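Local coordinates for lipoprotein (Actinomyces odontolyticus, PDB 3UP9) that probably binds L-methionine for uptake as a membrane-anchored binding lipoprotein, and holds selenomethionine in its pocket between two lobes, at residues I21-N26 with L37-Y42; G91-K96 with K183-D188; E102-G107 with D167-V172; I109-D114 with F153-G158. All blocks are in the same frame, centred on the assembly; numbering follows the deposited sequence.

Contact 1: residues I21-N26 with L37-Y42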
loop_
_atom_site.group_PDB
_atom_site.type_symbol
_atom_site.label_atom_id
_atom_site.label_comp_id
_atom_site.label_asym_id
_atom_site.label_seq_id
_atom_site.Cartn_x
_atom_site.Cartn_y
_atom_site.Cartn_z
ATOM N N ILE A 21 6.190 -9.757 7.076
ATOM C CA ILE A 21 6.169 -10.894 6.139
ATOM C C ILE A 21 7.613 -11.245 5.789
ATOM O O ILE A 21 7.990 -12.411 5.817
ATOM C CB ILE A 21 5.369 -10.569 4.842
ATOM C CG1 ILE A 21 3.883 -10.349 5.133
ATOM C CG2 ILE A 21 5.515 -11.650 3.796
ATOM C CD1 ILE A 21 3.186 -9.644 3.949
ATOM N N LEU A 22 8.438 -10.232 5.505
ATOM C CA LEU A 22 9.860 -10.475 5.150
ATOM C C LEU A 22 10.656 -11.056 6.328
ATOM O O LEU A 22 11.598 -11.788 6.098
ATOM C CB LEU A 22 10.570 -9.233 4.608
ATOM C CG LEU A 22 10.107 -8.630 3.282
ATOM C CD1 LEU A 22 10.879 -7.337 3.068
ATOM C CD2 LEU A 22 10.264 -9.635 2.133
ATOM N N THR A 23 10.229 -10.768 7.565
ATOM C CA THR A 23 10.936 -11.201 8.752
ATOM C C THR A 23 10.543 -12.693 8.983
ATOM O O THR A 23 11.430 -13.512 9.225
ATOM C CB THR A 23 10.663 -10.273 9.944
ATOM O OG1 THR A 23 11.147 -8.959 9.631
ATOM C CG2 THR A 23 11.353 -10.758 11.243
ATOM N N TYR A 24 9.258 -13.041 8.804
ATOM C CA TYR A 24 8.857 -14.436 8.823
ATOM C C TYR A 24 9.711 -15.246 7.830
ATOM O O TYR A 24 10.305 -16.264 8.181
ATOM C CB TYR A 24 7.352 -14.615 8.557
ATOM C CG TYR A 24 7.022 -16.052 8.326
ATOM C CD1 TYR A 24 6.924 -16.935 9.374
ATOM C CD2 TYR A 24 6.930 -16.546 7.059
ATOM C CE1 TYR A 24 6.627 -18.276 9.157
ATOM C CE2 TYR A 24 6.692 -17.873 6.821
ATOM C CZ TYR A 24 6.518 -18.731 7.861
ATOM O OH TYR A 24 6.296 -20.062 7.585
ATOM N N ILE A 25 9.820 -14.748 6.608
ATOM C CA ILE A 25 10.608 -15.429 5.576
ATOM C C ILE A 25 12.077 -15.534 6.016
ATOM O O ILE A 25 12.693 -16.576 5.984
ATOM C CB ILE A 25 10.533 -14.719 4.202
ATOM C CG1 ILE A 25 9.137 -14.863 3.610
ATOM C CG2 ILE A 25 11.606 -15.247 3.257
ATOM C CD1 ILE A 25 8.835 -13.992 2.392
ATOM N N ASN A 26 12.648 -14.435 6.440
ATOM C CA ASN A 26 14.015 -14.495 6.886
ATOM C C ASN A 26 14.278 -15.523 7.987
ATOM O O ASN A 26 15.275 -16.225 7.992
ATOM C CB ASN A 26 14.471 -13.100 7.341
ATOM C CG ASN A 26 15.963 -12.950 7.260
ATOM O OD1 ASN A 26 16.577 -13.412 6.289
ATOM N ND2 ASN A 26 16.557 -12.323 8.270
ATOM N N LEU A 37 18.199 -12.151 4.108
ATOM C CA LEU A 37 17.569 -10.861 3.914
ATOM C C LEU A 37 18.099 -9.779 4.846
ATOM O O LEU A 37 18.201 -9.962 6.035
ATOM C CB LEU A 37 16.050 -10.958 4.024
ATOM C CG LEU A 37 15.281 -11.904 3.086
ATOM C CD1 LEU A 37 13.802 -11.780 3.436
ATOM C CD2 LEU A 37 15.588 -11.585 1.634
ATOM N N ASP A 38 18.380 -8.622 4.281
ATOM C CA ASP A 38 18.696 -7.396 5.053
ATOM C C ASP A 38 17.484 -6.462 4.898
ATOM O O ASP A 38 17.394 -5.766 3.924
ATOM C CB ASP A 38 19.952 -6.709 4.489
ATOM C CG ASP A 38 21.254 -7.356 4.950
ATOM O OD1 ASP A 38 21.184 -8.360 5.672
ATOM O OD2 ASP A 38 22.361 -6.825 4.612
ATOM N N ILE A 39 16.555 -6.475 5.867
ATOM C CA ILE A 39 15.334 -5.723 5.757
ATOM C C ILE A 39 15.622 -4.298 6.196
ATOM O O ILE A 39 16.131 -4.097 7.276
ATOM C CB ILE A 39 14.157 -6.358 6.554
ATOM C CG1 ILE A 39 13.936 -7.823 6.113
ATOM C CG2 ILE A 39 12.863 -5.585 6.323
ATOM C CD1 ILE A 39 13.329 -8.743 7.149
ATOM N N VAL A 40 15.222 -3.336 5.365
ATOM C CA VAL A 40 15.280 -1.902 5.675
ATOM C C VAL A 40 13.857 -1.358 5.643
ATOM O O VAL A 40 13.116 -1.513 4.645
ATOM C CB VAL A 40 16.217 -1.133 4.724
ATOM C CG1 VAL A 40 16.241 0.342 5.130
ATOM C CG2 VAL A 40 17.604 -1.780 4.775
ATOM N N GLU A 41 13.430 -0.770 6.764
ATOM C CA GLU A 41 12.056 -0.301 6.909
ATOM C C GLU A 41 11.954 1.151 6.425
ATOM O O GLU A 41 12.910 1.939 6.560
ATOM C CB GLU A 41 11.603 -0.481 8.360
ATOM C CG GLU A 41 11.433 -1.948 8.675
ATOM C CD GLU A 41 10.816 -2.233 10.018
ATOM O OE1 GLU A 41 10.284 -1.321 10.706
ATOM O OE2 GLU A 41 10.886 -3.431 10.369
ATOM N N TYR A 42 10.866 1.461 5.724
ATOM C CA TYR A 42 10.676 2.804 5.141
ATOM C C TYR A 42 9.276 3.171 5.580
ATOM O O TYR A 42 8.420 2.268 5.701
ATOM C CB TYR A 42 10.786 2.760 3.623
ATOM C CG TYR A 42 12.176 2.837 3.053
ATOM C CD1 TYR A 42 12.756 4.064 2.751
ATOM C CD2 TYR A 42 12.942 1.669 2.813
ATOM C CE1 TYR A 42 14.055 4.136 2.245
ATOM C CE2 TYR A 42 14.233 1.741 2.301
ATOM C CZ TYR A 42 14.785 2.972 2.026
ATOM O OH TYR A 42 16.064 3.046 1.552
#

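Contact 2: residues G91-K96 with K183-D188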
loop_
_atom_site.group_PDB
_atom_site.type_symbol
_atom_site.label_atom_id
_atom_site.label_comp_id
_atom_site.label_asym_id
_atom_site.label_seq_id
_atom_site.Cartn_x
_atom_site.Cartn_y
_atom_site.Cartn_z
ATOM N N GLY A 91 -9.361 2.077 3.268
ATOM C CA GLY A 91 -10.458 2.449 4.143
ATOM C C GLY A 91 -10.614 3.947 4.355
ATOM O O GLY A 91 -9.677 4.728 4.201
ATOM N N VAL A 92 -11.837 4.323 4.678
ATOM C CA VAL A 92 -12.193 5.619 5.195
ATOM C C VAL A 92 -12.201 5.398 6.688
ATOM O O VAL A 92 -12.814 4.435 7.196
ATOM C CB VAL A 92 -13.568 6.096 4.702
ATOM C CG1 VAL A 92 -13.896 7.462 5.324
ATOM C CG2 VAL A 92 -13.596 6.139 3.175
ATOM N N PHE A 93 -11.453 6.252 7.366
ATOM C CA PHE A 93 -11.336 6.236 8.791
ATOM C C PHE A 93 -11.767 7.558 9.336
ATOM O O PHE A 93 -11.813 8.544 8.621
ATOM C CB PHE A 93 -9.869 5.945 9.170
ATOM C CG PHE A 93 -9.396 4.586 8.717
ATOM C CD1 PHE A 93 -8.874 4.390 7.445
ATOM C CD2 PHE A 93 -9.506 3.489 9.551
ATOM C CE1 PHE A 93 -8.434 3.134 7.032
ATOM C CE2 PHE A 93 -9.072 2.230 9.139
ATOM C CZ PHE A 93 -8.510 2.064 7.892
ATOM N N SER A 94 -12.078 7.571 10.623
ATOM C CA SER A 94 -12.455 8.784 11.325
ATOM C C SER A 94 -12.297 8.568 12.833
ATOM O O SER A 94 -12.474 7.478 13.324
ATOM C CB SER A 94 -13.912 9.123 10.960
ATOM O OG SER A 94 -14.500 10.106 11.767
ATOM N N ASN A 95 -11.974 9.636 13.555
ATOM C CA ASN A 95 -12.128 9.657 15.002
ATOM C C ASN A 95 -13.328 10.480 15.478
ATOM O O ASN A 95 -13.529 10.593 16.697
ATOM C CB ASN A 95 -10.868 10.181 15.686
ATOM C CG ASN A 95 -9.705 9.241 15.568
ATOM O OD1 ASN A 95 -9.855 8.043 15.340
ATOM N ND2 ASN A 95 -8.539 9.785 15.685
ATOM N N LYS A 96 -14.108 11.057 14.543
ATOM C CA LYS A 96 -15.191 12.016 14.902
ATOM C C LYS A 96 -16.579 11.463 14.567
ATOM O O LYS A 96 -17.573 11.899 15.121
ATOM C CB LYS A 96 -14.958 13.435 14.260
ATOM C CG LYS A 96 -13.665 14.160 14.773
ATOM C CD LYS A 96 -13.252 15.488 14.056
ATOM C CE LYS A 96 -11.839 15.991 14.366
ATOM N NZ LYS A 96 -11.489 15.687 15.786
ATOM N N LYS A 183 -4.685 0.852 13.755
ATOM C CA LYS A 183 -6.027 0.701 13.226
ATOM C C LYS A 183 -6.167 -0.587 12.391
ATOM O O LYS A 183 -5.199 -1.115 11.875
ATOM C CB LYS A 183 -6.377 1.959 12.439
ATOM C CG LYS A 183 -6.277 3.182 13.347
ATOM C CD LYS A 183 -6.873 4.420 12.715
ATOM C CE LYS A 183 -6.803 5.580 13.684
ATOM N NZ LYS A 183 -6.844 5.079 15.070
ATOM N N THR A 184 -7.368 -1.119 12.308
ATOM C CA THR A 184 -7.626 -2.282 11.484
ATOM C C THR A 184 -8.892 -2.033 10.633
ATOM O O THR A 184 -9.664 -1.149 10.921
ATOM C CB THR A 184 -7.797 -3.523 12.388
ATOM O OG1 THR A 184 -9.068 -3.425 13.049
ATOM C CG2 THR A 184 -6.627 -3.692 13.446
ATOM N N ILE A 185 -9.117 -2.830 9.599
ATOM C CA ILE A 185 -10.319 -2.738 8.779
ATOM C C ILE A 185 -11.532 -3.135 9.590
ATOM O O ILE A 185 -12.504 -2.417 9.684
ATOM C CB ILE A 185 -10.178 -3.556 7.475
ATOM C CG1 ILE A 185 -9.310 -2.764 6.488
ATOM C CG2 ILE A 185 -11.532 -3.910 6.838
ATOM C CD1 ILE A 185 -9.917 -1.475 5.944
ATOM N N SER A 186 -11.483 -4.288 10.202
ATOM C CA SER A 186 -12.626 -4.765 10.915
ATOM C C SER A 186 -13.046 -3.780 12.006
ATOM O O SER A 186 -14.250 -3.539 12.226
ATOM C CB SER A 186 -12.312 -6.111 11.525
ATOM O OG SER A 186 -13.321 -6.469 12.416
ATOM N N GLY A 187 -12.061 -3.280 12.751
ATOM C CA GLY A 187 -12.345 -2.520 13.962
ATOM C C GLY A 187 -12.598 -1.046 13.690
ATOM O O GLY A 187 -13.386 -0.427 14.396
ATOM N N ASP A 188 -11.972 -0.495 12.652
ATOM C CA ASP A 188 -11.940 0.965 12.487
ATOM C C ASP A 188 -12.344 1.583 11.175
ATOM O O ASP A 188 -12.522 2.790 11.172
ATOM C CB ASP A 188 -10.524 1.456 12.769
ATOM C CG ASP A 188 -10.094 1.152 14.185
ATOM O OD1 ASP A 188 -10.571 1.909 15.077
ATOM O OD2 ASP A 188 -9.318 0.179 14.383
HETATM O O HOH W 1 -11.641 5.025 12.166
#

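Contact 3: residues E102-G107 with D167-V172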
loop_
_atom_site.group_PDB
_atom_site.type_symbol
_atom_site.label_atom_id
_atom_site.label_comp_id
_atom_site.label_asym_id
_atom_site.label_seq_id
_atom_site.Cartn_x
_atom_site.Cartn_y
_atom_site.Cartn_z
ATOM N N GLU A 102 -22.601 11.450 7.960
ATOM C CA GLU A 102 -22.548 12.478 8.952
ATOM C C GLU A 102 -21.511 13.536 8.614
ATOM O O GLU A 102 -21.255 14.404 9.403
ATOM C CB GLU A 102 -22.321 11.822 10.308
ATOM C CG GLU A 102 -23.482 10.883 10.682
ATOM C CD GLU A 102 -24.852 11.574 10.662
ATOM O OE1 GLU A 102 -25.002 12.623 11.315
ATOM O OE2 GLU A 102 -25.807 11.071 10.035
ATOM N N LEU A 103 -20.928 13.453 7.426
ATOM C CA LEU A 103 -20.050 14.477 6.893
ATOM C C LEU A 103 -20.763 15.818 7.033
ATOM O O LEU A 103 -21.792 16.051 6.405
ATOM C CB LEU A 103 -19.685 14.207 5.418
ATOM C CG LEU A 103 -18.737 15.180 4.682
ATOM C CD1 LEU A 103 -17.370 15.347 5.389
ATOM C CD2 LEU A 103 -18.568 14.754 3.211
ATOM N N PRO A 104 -20.251 16.687 7.912
ATOM C CA PRO A 104 -20.902 17.972 8.054
ATOM C C PRO A 104 -20.798 18.802 6.777
ATOM O O PRO A 104 -19.874 18.624 6.002
ATOM C CB PRO A 104 -20.140 18.650 9.219
ATOM C CG PRO A 104 -19.325 17.555 9.865
ATOM C CD PRO A 104 -19.074 16.548 8.784
ATOM N N ASP A 105 -21.779 19.655 6.567
ATOM C CA ASP A 105 -21.730 20.690 5.559
ATOM C C ASP A 105 -20.482 21.585 5.736
ATOM O O ASP A 105 -20.342 22.238 6.776
ATOM C CB ASP A 105 -22.983 21.565 5.718
ATOM C CG ASP A 105 -23.351 22.254 4.444
ATOM O OD1 ASP A 105 -22.431 22.562 3.638
ATOM O OD2 ASP A 105 -24.560 22.433 4.235
ATOM N N GLY A 106 -19.602 21.610 4.730
ATOM C CA GLY A 106 -18.268 22.239 4.840
ATOM C C GLY A 106 -17.250 21.447 5.659
ATOM O O GLY A 106 -16.245 21.981 6.113
ATOM N N GLY A 107 -17.505 20.159 5.820
ATOM C CA GLY A 107 -16.613 19.251 6.548
ATOM C C GLY A 107 -15.380 18.938 5.719
ATOM O O GLY A 107 -15.283 19.382 4.580
ATOM N N ASP A 167 -7.671 16.377 13.062
ATOM C CA ASP A 167 -8.060 17.663 12.478
ATOM C C ASP A 167 -9.292 17.631 11.606
ATOM O O ASP A 167 -10.055 18.579 11.572
ATOM C CB ASP A 167 -6.891 18.150 11.627
ATOM C CG ASP A 167 -5.603 18.179 12.412
ATOM O OD1 ASP A 167 -5.625 18.793 13.505
ATOM O OD2 ASP A 167 -4.618 17.571 11.945
ATOM N N PHE A 168 -9.449 16.544 10.864
ATOM C CA PHE A 168 -10.462 16.433 9.834
ATOM C C PHE A 168 -11.588 15.421 10.247
ATOM O O PHE A 168 -11.409 14.507 11.055
ATOM C CB PHE A 168 -9.797 15.993 8.498
ATOM C CG PHE A 168 -8.632 16.865 8.035
ATOM C CD1 PHE A 168 -8.674 18.255 8.149
ATOM C CD2 PHE A 168 -7.526 16.295 7.424
ATOM C CE1 PHE A 168 -7.605 19.050 7.707
ATOM C CE2 PHE A 168 -6.459 17.071 6.975
ATOM C CZ PHE A 168 -6.486 18.453 7.113
ATOM N N ASP A 169 -12.745 15.564 9.624
ATOM C CA ASP A 169 -13.892 14.685 9.873
ATOM C C ASP A 169 -13.610 13.207 9.486
ATOM O O ASP A 169 -14.033 12.288 10.180
ATOM C CB ASP A 169 -15.117 15.258 9.128
ATOM C CG ASP A 169 -15.622 16.596 9.728
ATOM O OD1 ASP A 169 -16.198 16.557 10.844
ATOM O OD2 ASP A 169 -15.485 17.655 9.069
ATOM N N TYR A 170 -12.873 13.012 8.396
ATOM C CA TYR A 170 -12.538 11.687 7.876
ATOM C C TYR A 170 -11.188 11.770 7.246
ATOM O O TYR A 170 -10.743 12.857 6.911
ATOM C CB TYR A 170 -13.529 11.206 6.772
ATOM C CG TYR A 170 -14.968 11.247 7.199
ATOM C CD1 TYR A 170 -15.684 12.428 7.132
ATOM C CD2 TYR A 170 -15.574 10.164 7.728
ATOM C CE1 TYR A 170 -16.977 12.506 7.590
ATOM C CE2 TYR A 170 -16.874 10.225 8.167
ATOM C CZ TYR A 170 -17.589 11.397 8.110
ATOM O OH TYR A 170 -18.925 11.470 8.529
ATOM N N ALA A 171 -10.552 10.622 7.032
ATOM C CA ALA A 171 -9.367 10.577 6.135
ATOM C C ALA A 171 -9.367 9.252 5.395
ATOM O O ALA A 171 -9.798 8.258 5.977
ATOM C CB ALA A 171 -8.079 10.763 6.931
ATOM N N VAL A 172 -8.942 9.228 4.131
ATOM C CA VAL A 172 -8.784 7.948 3.392
ATOM C C VAL A 172 -7.352 7.453 3.574
ATOM O O VAL A 172 -6.420 8.186 3.315
ATOM C CB VAL A 172 -9.169 8.064 1.884
ATOM C CG1 VAL A 172 -9.222 6.676 1.244
ATOM C CG2 VAL A 172 -10.537 8.803 1.743
#

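Contact 4: residues I109-D114 with F153-G158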
loop_
_atom_site.group_PDB
_atom_site.type_symbol
_atom_site.label_atom_id
_atom_site.label_comp_id
_atom_site.label_asym_id
_atom_site.label_seq_id
_atom_site.Cartn_x
_atom_site.Cartn_y
_atom_site.Cartn_z
ATOM N N ILE A 109 -12.130 16.063 4.445
ATOM C CA ILE A 109 -11.677 14.688 4.247
ATOM C C ILE A 109 -10.220 14.788 3.856
ATOM O O ILE A 109 -9.894 15.389 2.857
ATOM C CB ILE A 109 -12.460 13.909 3.166
ATOM C CG1 ILE A 109 -13.961 13.817 3.533
ATOM C CG2 ILE A 109 -11.862 12.504 2.965
ATOM C CD1 ILE A 109 -14.814 12.983 2.595
ATOM N N GLY A 110 -9.358 14.244 4.711
ATOM C CA GLY A 110 -7.954 14.041 4.390
ATOM C C GLY A 110 -7.753 13.014 3.297
ATOM O O GLY A 110 -8.372 11.945 3.310
ATOM N N ILE A 111 -6.877 13.325 2.358
ATOM C CA ILE A 111 -6.633 12.480 1.191
ATOM C C ILE A 111 -5.131 12.548 0.876
ATOM O O ILE A 111 -4.519 13.600 0.945
ATOM C CB ILE A 111 -7.512 12.948 -0.008
ATOM C CG1 ILE A 111 -7.535 11.923 -1.156
ATOM C CG2 ILE A 111 -7.100 14.360 -0.490
ATOM C CD1 ILE A 111 -8.765 12.060 -2.061
ATOM N N ILE A 112 -4.536 11.407 0.575
ATOM C CA ILE A 112 -3.124 11.324 0.229
ATOM C C ILE A 112 -2.792 12.182 -1.026
ATOM O O ILE A 112 -3.653 12.487 -1.887
ATOM C CB ILE A 112 -2.725 9.819 0.006
ATOM C CG1 ILE A 112 -1.227 9.600 0.288
ATOM C CG2 ILE A 112 -3.146 9.366 -1.408
ATOM C CD1 ILE A 112 -0.786 8.160 0.430
ATOM N N SER A 113 -1.519 12.531 -1.161
ATOM C CA SER A 113 -1.104 13.499 -2.188
ATOM C C SER A 113 -0.472 12.893 -3.435
ATOM O O SER A 113 -0.388 13.560 -4.425
ATOM C CB SER A 113 -0.174 14.578 -1.579
ATOM O OG SER A 113 0.940 13.934 -1.019
ATOM N N ASP A 114 -0.082 11.622 -3.412
ATOM C CA ASP A 114 0.464 10.971 -4.624
ATOM C C ASP A 114 -0.671 10.608 -5.613
ATOM O O ASP A 114 -1.778 10.262 -5.174
ATOM C CB ASP A 114 1.358 9.785 -4.241
ATOM C CG ASP A 114 0.584 8.494 -3.914
ATOM O OD1 ASP A 114 0.146 7.754 -4.860
ATOM O OD2 ASP A 114 0.485 8.172 -2.704
ATOM N N PHE A 153 -11.629 18.588 0.369
ATOM C CA PHE A 153 -10.514 17.684 0.542
ATOM C C PHE A 153 -9.322 18.414 1.123
ATOM O O PHE A 153 -9.098 19.587 0.846
ATOM C CB PHE A 153 -10.091 17.077 -0.780
ATOM C CG PHE A 153 -11.066 16.087 -1.345
ATOM C CD1 PHE A 153 -11.155 14.828 -0.817
ATOM C CD2 PHE A 153 -11.847 16.413 -2.454
ATOM C CE1 PHE A 153 -12.043 13.911 -1.348
ATOM C CE2 PHE A 153 -12.714 15.490 -3.008
ATOM C CZ PHE A 153 -12.814 14.240 -2.441
ATOM N N ARG A 154 -8.557 17.730 1.943
ATOM C CA ARG A 154 -7.270 18.286 2.377
ATOM C C ARG A 154 -6.180 17.279 2.121
ATOM O O ARG A 154 -6.170 16.195 2.714
ATOM C CB ARG A 154 -7.285 18.653 3.856
ATOM C CG ARG A 154 -8.328 19.666 4.206
ATOM C CD ARG A 154 -7.981 21.027 3.681
ATOM N NE ARG A 154 -8.730 21.919 4.535
ATOM C CZ ARG A 154 -8.318 22.345 5.733
ATOM N NH1 ARG A 154 -7.097 22.041 6.226
ATOM N NH2 ARG A 154 -9.141 23.115 6.428
ATOM N N GLU A 155 -5.272 17.640 1.219
ATOM C CA GLU A 155 -4.158 16.777 0.844
ATOM C C GLU A 155 -3.202 16.731 1.968
ATOM O O GLU A 155 -2.845 17.736 2.507
ATOM C CB GLU A 155 -3.429 17.320 -0.350
ATOM C CG GLU A 155 -4.155 17.166 -1.660
ATOM C CD GLU A 155 -3.175 17.320 -2.817
ATOM O OE1 GLU A 155 -2.151 17.996 -2.613
ATOM O OE2 GLU A 155 -3.401 16.741 -3.896
ATOM N N VAL A 156 -2.780 15.535 2.306
ATOM C CA VAL A 156 -1.913 15.288 3.409
ATOM C C VAL A 156 -0.900 14.302 2.845
ATOM O O VAL A 156 -1.220 13.498 1.954
ATOM C CB VAL A 156 -2.766 14.739 4.568
ATOM C CG1 VAL A 156 -1.986 13.847 5.490
ATOM C CG2 VAL A 156 -3.366 15.889 5.351
ATOM N N GLU A 157 0.331 14.367 3.325
ATOM C CA GLU A 157 1.335 13.399 2.909
ATOM C C GLU A 157 1.009 12.100 3.612
ATOM O O GLU A 157 0.455 12.114 4.676
ATOM C CB GLU A 157 2.760 13.874 3.251
ATOM C CG GLU A 157 3.360 14.850 2.225
ATOM C CD GLU A 157 4.728 15.387 2.651
ATOM O OE1 GLU A 157 5.040 15.345 3.862
ATOM O OE2 GLU A 157 5.508 15.841 1.784
ATOM N N GLY A 158 1.321 10.974 2.986
ATOM C CA GLY A 158 0.925 9.672 3.494
ATOM C C GLY A 158 1.158 9.377 4.962
ATOM O O GLY A 158 0.271 8.865 5.624
HETATM O O HOH W 2 1.963 11.701 0.127
#

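Contact 1: residues I21-N26 with L37-Y42
Leu22 and Asn26 of helix 15-28 meet Ile39 and Leu37 of strand 35-41 inside a beta-alpha-beta crossover, whose first strand, 7-13, lies parallel to and beside strand 35-41. The helix segment runs nearly antiparallel to the strand, their short axes 162° apart and 9.2 Å from each other. Ile39 brings its CD1 against Leu22 and Thr23, 3.8 Å from Leu22 CB and 3.3 Å from Thr23 OG1; the hydroxyl itself is hydrogen-bonded to Ala19 O, one turn earlier. Leu37 CD1 lodges farther along the helix, 3.5 Å from Leu22 O and 4.1 Å from Ile25 CG2. At the end of the contact Asn26 has CG anti to its backbone N (chi1 -156°), and the Asn26 and Leu37 side chains lie alongside each other, pointing opposite ways. Asn26 OD1 accepts from Leu37 N at 3.0 Å, with the donor well above the carbonyl plane of the amide. An alanine here would probably leave Leu37 N without this acceptor and uncover the flank of Leu37 CB. Leu22 also reaches Val11 and Ala13 of strand 7-13, while Ile25 turns to helices 213-223 and 226-235. Aliphatic side chains of the strand thus pack on a mixed helix surface, and one polar bond ties Leu37 to Asn26.

Contact 2: residues G91-K96 with K183-D188
Phe93 lays one edge of its ring against the short helix 185-188. Its CG stands anti to the carbonyl carbon (chi1 -63°), and the CD2-CE2 edge leads: Asp188 CB, 3.9 Å from CD2, and Thr184 O, 3.9 Å from CE2, sit near the ring plane, while Asp188 O approaches CD2 obliquely at 3.5 Å. Lys183 passes the ring obliquely, across the ring plane from Asp188 O, with CD 4.2 Å from Phe93 CD2. Ile185 CD1 is swung by chi2 of -68° back toward the strand, to lie 4.3 Å from Phe93 CZ and close to Gly91 CA, where the glycine has no side chain to compete for the place. Strand 91-93 runs between strands 170-173 and 191-192 in the five-stranded mixed sheet, antiparallel to both, and the 183-188 segment packs on the ring that this strand presents. The helix is closed at its start by Thr184, the N-cap, whose OG1 accepts from Gly187 N; Asp188 turns back with OD2 accepting from Thr184 N, on the anti side of the carboxylate. A water links the two backbones, accepting from Ser94 N at 3.0 Å and lying within bonding distance of Asp188 O. Ser94 OG accepts from Lys96 N in an ST turn and is also bonded to Asp169 O, just before strand 170-173.

Contact 3: residues E102-G107 with D167-V172
Tyr170, the first residue of strand 170-173, and Asp169 just before it hold the connection that leads through a type II beta turn, Pro104 to Gly107, into strand 107-112. Leu103 crosses the tyrosine ring obliquely, its CD1 3.6 Å from Tyr170 CE1 with CB also near that atom. Leu103 has CG anti to its backbone N (chi1 -179°), and chi2 then sets CD1 against the ring. The phenol oxygen approaches the peptide between Glu102 and Leu103, with Glu102 C 3.3 Å away at the ring edge. Beside it, the carboxylate of Asp169 meets Pro104 tip to tip, OD1 lying 3.4 Å from Pro104 CG. The turn itself is closed by Gly107 N bonding to Pro104 O at 2.8 Å, and Gly106, with phi +74°, sits where a glycine is favoured.

The second shell fixes both polar groups. Tyr170 OH is hydrogen-bonded to Ser99 O, and the ring meets the imidazole of His97 with the planes about 20° apart. His97 NE2 in turn bonds to Asp169 OD1, so one histidine touches both side chains that carry the contact. A phenylalanine in place of Tyr170 would probably leave Ser99 O without this hydroxyl partner and the connection before the turn less firmly held. The other carboxylate oxygen, Asp169 OD2, is gripped by Thr108 N and also lies 3.2 Å from Gly107 CA, on the side where any residue but glycine would carry its CB.

Contact 4: residues I109-D114 with F153-G158
Ile109 to Ile111 pair in parallel with Phe153 to Glu155, the strand segments twisted by 40° against each other. Three backbone bonds alternate across the pair: Arg154 N gives to Ile109 O at 2.8 Å, Ile111 N to Arg154 O at 3.0 Å, and Val156 N to Ile111 O at 2.9 Å. Arg154 O also receives a CA-H...O contact from Gly110 CA at 3.3 Å. Gly110 turns its own N and O to the other neighbour, pairing with Tyr170 O and Val172 N. Beyond the regular pairing a water takes over, accepting from Gly158 N at 3.0 Å and bonded to Ser113 OG at 2.7 Å. Gln118 NE2 satisfies both Ile112 O and Glu155 OE2. Asp114 is the N-cap of helix 115-127, and its OD2 also bonds to Asn117 ND2, a residue of the selenomethionine pocket. On the side of Ile109 and Ile111, Ile111 CD1 approaches Phe153 CE1 to 3.8 Å. Helix 115-127 covers that side, its Leu122 touching Ile111 and Phe153, while helix 161-164 meets Ile112 and Val156; strand 151-156 is an edge strand of the sheet, next to 107-112, with 170-173 beyond.

Overall arrangement
Contacts 2, 3 and 4 belong to one five-stranded sheet, whereas contact 1 lies in the other lobe, on the seven-stranded sheet, its centre about 37 Å from that of contact 3. All four are partly buried. Contact 4, a true strand pair, buries the most surface and relies on backbone bonds, with Ile109, Ile111 and Phe153 buried but Arg154 and Glu155 exposed. Contacts 2 and 3 are side-chain and loop packing on adjacent strands, joined by Phe93 O with Ala171 N; contact 3 is the most peripheral, and its Asp169 and Tyr170 find their polar bonds outside the two segments. Contact 1 is helix-on-strand packing. Water takes part in contacts 2 and 4. Contact 4 comes nearest to the bound selenomethionine.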